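Local coordinates for thioredoxin family protein (Pseudomonas aeruginosa, PDB 1Z6N), which is of unknown function but has a thioredoxin-type fold, binds magnesium and may take part in thiol-disulfide chemistry, at residues A[130-133]-A[134-137]; A[67-70]-A[71-75]. All coordinates share one frame; numbering follows the deposited sequence.

Both contacts are local, each within a single helix of the thioredoxin-family region, and contact 2 comes first along the chain. Residues 67-75 open helix 67-82, the crossover between parallel strands 56-61 and 86-91; residues 130-137 run from the loop after the edge strand 123-128 through the short helix 132-137. Their centres lie about 14 Å apart, yet they meet directly: Arg130 NE forms a salt bridge with Asp68 OD1 at 2.9 Å, and Pro131 CD packs on Asn72 OD1 at 3.4 Å. The chain leaving the sheet edge is thereby joined to the helix that carries Cys69 of the CxxC sequence.

Contact 1 of 2, residues A[130-133]-A[134-137]; sequences RPQA and VLDG
Val134 packs against Pro131 at the N-terminus of helix 132-137, a short helix whose N-cap position is held by the proline. Val134 CG2 is 4.0 Å from Pro131 CD, the two side chains lying side by side and pointing the same way. The other branch, CG1, stands anti to the backbone N (chi1 179°), which carries it to the CD methylene of the extended Arg130 chain; these side chains cross at about a right angle. Beyond that methylene the guanidinium group departs to a salt bridge with Asp68, while Tyr145 of helix 139-146 packs on Arg130, Pro131 and Val134.

Two amides converge on Pro131 O. Leu135 N makes the straighter bond to Pro131 O, 3.0 Å long with an N-H...O angle of 169°, whereas Val134 N gives a weak one. The leucine side chain lies over this first turn: Leu135 CG is 3.5 Å from Pro131 O, and its CD2 methyl reaches Arg130 CB.

One turn of helix is also bridged by side chains on the exposed side. Gln132 swings its CG to the far side of CB from its own amide nitrogen (chi1 -168°), and a bend at chi2 brings the amide back toward Asp136, whose own backbone N bonds to Gln132 O. Gln132 NE2 donates to Asp136 OD1 at 2.8 Å, the amide and carboxylate planes being turned well apart; the acceptor lies in the plane of the glutamine amide, but the donor comes from above the carboxylate plane.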
ATOM      1  N   ARG A 130      -6.115  -0.960   6.490  1.00  8.29           N
ATOM      2  CA  ARG A 130      -5.726  -2.296   6.917  1.00  8.59           C
ATOM      3  C   ARG A 130      -6.298  -3.331   5.957  1.00  8.01           C
ATOM      4  O   ARG A 130      -7.316  -3.059   5.321  1.00  7.90           O
ATOM      5  CB  ARG A 130      -6.247  -2.568   8.332  1.00  9.66           C
ATOM      6  CG  ARG A 130      -5.566  -1.697   9.340  1.00 12.05           C
ATOM      7  CD  ARG A 130      -6.167  -1.832  10.721  1.00 13.56           C
ATOM      8  NE  ARG A 130      -5.608  -0.770  11.544  1.00 14.95           N
ATOM      9  CZ  ARG A 130      -6.275  -0.045  12.436  1.00 17.16           C
ATOM     10  NH1 ARG A 130      -7.568  -0.268  12.673  1.00 16.94           N
ATOM     11  NH2 ARG A 130      -5.636   0.917  13.094  1.00 18.05           N
ATOM     12  N   PRO A 131      -5.642  -4.510   5.844  1.00  7.33           N
ATOM     13  CA  PRO A 131      -6.198  -5.563   4.984  1.00  6.63           C
ATOM     14  C   PRO A 131      -7.574  -6.032   5.438  1.00  6.46           C
ATOM     15  O   PRO A 131      -7.910  -5.951   6.621  1.00  7.39           O
ATOM     16  CB  PRO A 131      -5.170  -6.703   5.068  1.00  6.93           C
ATOM     17  CG  PRO A 131      -3.909  -6.061   5.598  1.00  7.30           C
ATOM     18  CD  PRO A 131      -4.350  -4.903   6.448  1.00  7.92           C
ATOM     19  N   GLN A 132      -8.344  -6.548   4.487  1.00  5.34           N
ATOM     20  CA  GLN A 132      -9.701  -7.030   4.762  1.00  5.04           C
ATOM     21  C   GLN A 132      -9.730  -8.073   5.886  1.00  5.13           C
ATOM     22  O   GLN A 132     -10.673  -8.111   6.691  1.00  6.13           O
ATOM     23  CB  GLN A 132     -10.349  -7.593   3.485  1.00  4.91           C
ATOM     24  CG  GLN A 132     -11.869  -7.849   3.624  1.00  5.74           C
ATOM     25  CD  GLN A 132     -12.608  -6.566   3.963  1.00  9.03           C
ATOM     26  OE1 GLN A 132     -12.524  -5.573   3.231  1.00  9.61           O
ATOM     27  NE2 GLN A 132     -13.334  -6.580   5.076  1.00  9.40           N
ATOM     28  N   ALA A 133      -8.715  -8.937   5.940  1.00  4.97           N
ATOM     29  CA  ALA A 133      -8.693 -10.003   6.960  1.00  5.54           C
ATOM     30  C   ALA A 133      -8.533  -9.408   8.358  1.00  6.34           C
ATOM     31  O   ALA A 133      -9.023  -9.969   9.340  1.00  5.98           O
ATOM     32  CB  ALA A 133      -7.584 -11.033   6.685  1.00  6.18           C
ATOM     33  N   VAL A 134      -7.869  -8.251   8.425  1.00  7.02           N
ATOM     34  CA  VAL A 134      -7.692  -7.529   9.691  1.00  8.37           C
ATOM     35  C   VAL A 134      -8.978  -6.795  10.078  1.00  8.27           C
ATOM     36  O   VAL A 134      -9.422  -6.878  11.218  1.00  8.44           O
ATOM     37  CB  VAL A 134      -6.477  -6.589   9.660  1.00  8.99           C
ATOM     38  CG1 VAL A 134      -6.352  -5.857  10.988  1.00  9.88           C
ATOM     39  CG2 VAL A 134      -5.224  -7.404   9.393  1.00  9.26           C
ATOM     40  N   LEU A 135      -9.580  -6.093   9.116  1.00  8.63           N
ATOM     41  CA  LEU A 135     -10.905  -5.510   9.322  1.00  9.93           C
ATOM     42  C   LEU A 135     -11.875  -6.570   9.822  1.00 10.08           C
ATOM     43  O   LEU A 135     -12.601  -6.349  10.801  1.00 11.30           O
ATOM     44  CB  LEU A 135     -11.442  -4.859   8.040  1.00  9.85           C
ATOM     45  CG  LEU A 135     -10.544  -3.772   7.440  1.00 11.00           C
ATOM     46  CD1 LEU A 135     -11.177  -3.172   6.190  1.00 12.28           C
ATOM     47  CD2 LEU A 135     -10.216  -2.684   8.468  1.00 14.53           C
ATOM     48  N   ASP A 136     -11.877  -7.728   9.156  1.00  9.82           N
ATOM     49  CA  ASP A 136     -12.766  -8.838   9.523  1.00  9.36           C
ATOM     50  C   ASP A 136     -12.498  -9.382  10.931  1.00  9.51           C
ATOM     51  O   ASP A 136     -13.436  -9.690  11.669  1.00  9.64           O
ATOM     52  CB  ASP A 136     -12.650  -9.990   8.513  1.00  8.54           C
ATOM     53  CG  ASP A 136     -13.276  -9.671   7.166  1.00  8.45           C
ATOM     54  OD1 ASP A 136     -13.795  -8.546   6.979  1.00  7.35           O
ATOM     55  OD2 ASP A 136     -13.288 -10.587   6.301  1.00  6.89           O
ATOM     56  N   GLY A 137     -11.220  -9.508  11.284  1.00 10.37           N
ATOM     57  CA  GLY A 137     -10.838 -10.112  12.559  1.00 12.01           C
ATOM     58  C   GLY A 137     -11.190  -9.249  13.751  1.00 13.46           C
ATOM     59  O   GLY A 137     -11.364  -9.751  14.864  1.00 13.81           O
TER

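Contact 2 of 2, residues A[67-70]-A[71-75]; sequences PDCQ and INLAA
The first turns of helix 67-82 carry Cys69, the second cysteine of a CxxC sequence placed as in thioredoxins, though a redox role here is only inferred. Cys69 CB meets Leu73 CD1 at 4.0 Å, one turn on. The leucine stays close to the backbone: Leu73 CB is 3.1 Å from Cys69 O, the carbonyl that also accepts the Leu73 amide. Ile71 follows the same course along Pro67 O. With CG1 anti to the carbonyl carbon (chi1 -66°), Ile71 CG1 and CD1 pass 3.2 and 3.4 Å from Pro67 O, which receives the Ile71 N-H.

In the beta-alpha-beta unit formed with strands 56-61 and 86-91, this helix is the crossover. Phe14 and Phe17 of helix 14-19 pack on Leu73, and Phe32 of helix 23-39 on Ile71.

Asp68 O accepts two donors from one residue. Asn72 N bonds to Asp68 O at 3.0 Å with an N-H...O angle of 167°; Asn72 ND2, folded back over the turn, adds a weak bond at 126°. Both Asn72 ND2 and Asp68 OD1 also hydrogen-bond to Tyr145 OH, so the tyrosine hydroxyl links the two buried side chains.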
ATOM      1  N   PRO A  67       1.651   3.656  12.099  1.00  8.36           N
ATOM      2  CA  PRO A  67       1.973   2.224  12.114  1.00  8.46           C
ATOM      3  C   PRO A  67       1.328   1.448  10.983  1.00  8.13           C
ATOM      4  O   PRO A  67       1.944   0.522  10.442  1.00  8.06           O
ATOM      5  CB  PRO A  67       1.429   1.757  13.478  1.00  9.33           C
ATOM      6  CG  PRO A  67       1.608   2.950  14.319  1.00 10.61           C
ATOM      7  CD  PRO A  67       1.151   4.089  13.415  1.00  9.61           C
ATOM      8  N   ASP A  68       0.109   1.838  10.601  1.00  7.57           N
ATOM      9  CA  ASP A  68      -0.579   1.161   9.504  1.00  7.81           C
ATOM     10  C   ASP A  68       0.160   1.397   8.182  1.00  7.51           C
ATOM     11  O   ASP A  68       0.187   0.521   7.325  1.00  8.83           O
ATOM     12  CB  ASP A  68      -2.030   1.622   9.389  1.00  8.65           C
ATOM     13  CG  ASP A  68      -2.812   1.330  10.635  1.00 10.46           C
ATOM     14  OD1 ASP A  68      -2.949   0.133  10.954  1.00 10.75           O
ATOM     15  OD2 ASP A  68      -3.258   2.283  11.310  1.00 13.91           O
ATOM     16  N   CYS A  69       0.744   2.584   8.011  1.00  7.12           N
ATOM     17  CA  CYS A  69       1.592   2.845   6.838  1.00  7.95           C
ATOM     18  C   CYS A  69       2.890   2.052   6.896  1.00  7.90           C
ATOM     19  O   CYS A  69       3.312   1.476   5.891  1.00  8.75           O
ATOM     20  CB  CYS A  69       1.914   4.330   6.710  1.00  8.55           C
ATOM     21  SG  CYS A  69       0.450   5.319   6.309  1.00  9.41           S
ATOM     22  N   GLN A  70       3.537   2.025   8.059  1.00  6.85           N
ATOM     23  CA  GLN A  70       4.785   1.262   8.183  1.00  7.29           C
ATOM     24  C   GLN A  70       4.589  -0.202   7.779  1.00  7.65           C
ATOM     25  O   GLN A  70       5.390  -0.773   7.032  1.00  9.01           O
ATOM     26  CB  GLN A  70       5.340   1.342   9.607  1.00  7.47           C
ATOM     27  CG  GLN A  70       5.693   2.755  10.043  1.00  8.30           C
ATOM     28  CD  GLN A  70       5.779   2.884  11.543  1.00  8.79           C
ATOM     29  OE1 GLN A  70       5.649   1.888  12.279  1.00  9.65           O
ATOM     30  NE2 GLN A  70       5.996   4.108  12.018  1.00  8.30           N
ATOM     31  N   ILE A  71       3.508  -0.792   8.279  1.00  7.02           N
ATOM     32  CA  ILE A  71       3.177  -2.200   8.029  1.00  7.62           C
ATOM     33  C   ILE A  71       2.818  -2.423   6.574  1.00  7.66           C
ATOM     34  O   ILE A  71       3.472  -3.183   5.873  1.00  7.46           O
ATOM     35  CB  ILE A  71       2.023  -2.651   8.930  1.00  7.27           C
ATOM     36  CG1 ILE A  71       2.476  -2.636  10.400  1.00  7.67           C
ATOM     37  CG2 ILE A  71       1.533  -4.053   8.537  1.00  7.16           C
ATOM     38  CD1 ILE A  71       1.335  -2.645  11.421  1.00  9.47           C
ATOM     39  N   ASN A  72       1.746  -1.779   6.105  1.00  7.32           N
ATOM     40  CA  ASN A  72       1.230  -2.178   4.810  1.00  7.54           C
ATOM     41  C   ASN A  72       2.062  -1.680   3.653  1.00  7.30           C
ATOM     42  O   ASN A  72       2.110  -2.322   2.609  1.00  7.73           O
ATOM     43  CB  ASN A  72      -0.228  -1.774   4.671  1.00  7.58           C
ATOM     44  CG  ASN A  72      -1.092  -2.432   5.713  1.00  7.02           C
ATOM     45  OD1 ASN A  72      -1.217  -3.656   5.746  1.00  7.98           O
ATOM     46  ND2 ASN A  72      -1.662  -1.619   6.603  1.00  7.75           N
ATOM     47  N   LEU A  73       2.725  -0.538   3.828  1.00  7.17           N
ATOM     48  CA  LEU A  73       3.572  -0.054   2.752  1.00  7.10           C
ATOM     49  C   LEU A  73       4.888  -0.829   2.668  1.00  7.29           C
ATOM     50  O   LEU A  73       5.401  -1.012   1.565  1.00  7.90           O
ATOM     51  CB  LEU A  73       3.790   1.457   2.837  1.00  6.88           C
ATOM     52  CG  LEU A  73       2.483   2.256   2.755  1.00  7.84           C
ATOM     53  CD1 LEU A  73       2.796   3.767   2.802  1.00  8.56           C
ATOM     54  CD2 LEU A  73       1.683   1.903   1.500  1.00  8.51           C
ATOM     55  N   ALA A  74       5.396  -1.326   3.801  1.00  7.25           N
ATOM     56  CA  ALA A  74       6.537  -2.260   3.719  1.00  7.19           C
ATOM     57  C   ALA A  74       6.156  -3.473   2.854  1.00  8.06           C
ATOM     58  O   ALA A  74       6.950  -3.946   2.031  1.00  8.61           O
ATOM     59  CB  ALA A  74       6.995  -2.699   5.108  1.00  7.78           C
ATOM     60  N   ALA A  75       4.934  -3.967   3.040  1.00  7.48           N
ATOM     61  CA  ALA A  75       4.468  -5.141   2.273  1.00  7.12           C
ATOM     62  C   ALA A  75       4.306  -4.811   0.790  1.00  7.35           C
ATOM     63  O   ALA A  75       4.749  -5.579  -0.076  1.00  7.80           O
ATOM     64  CB  ALA A  75       3.164  -5.690   2.860  1.00  7.31           C
TER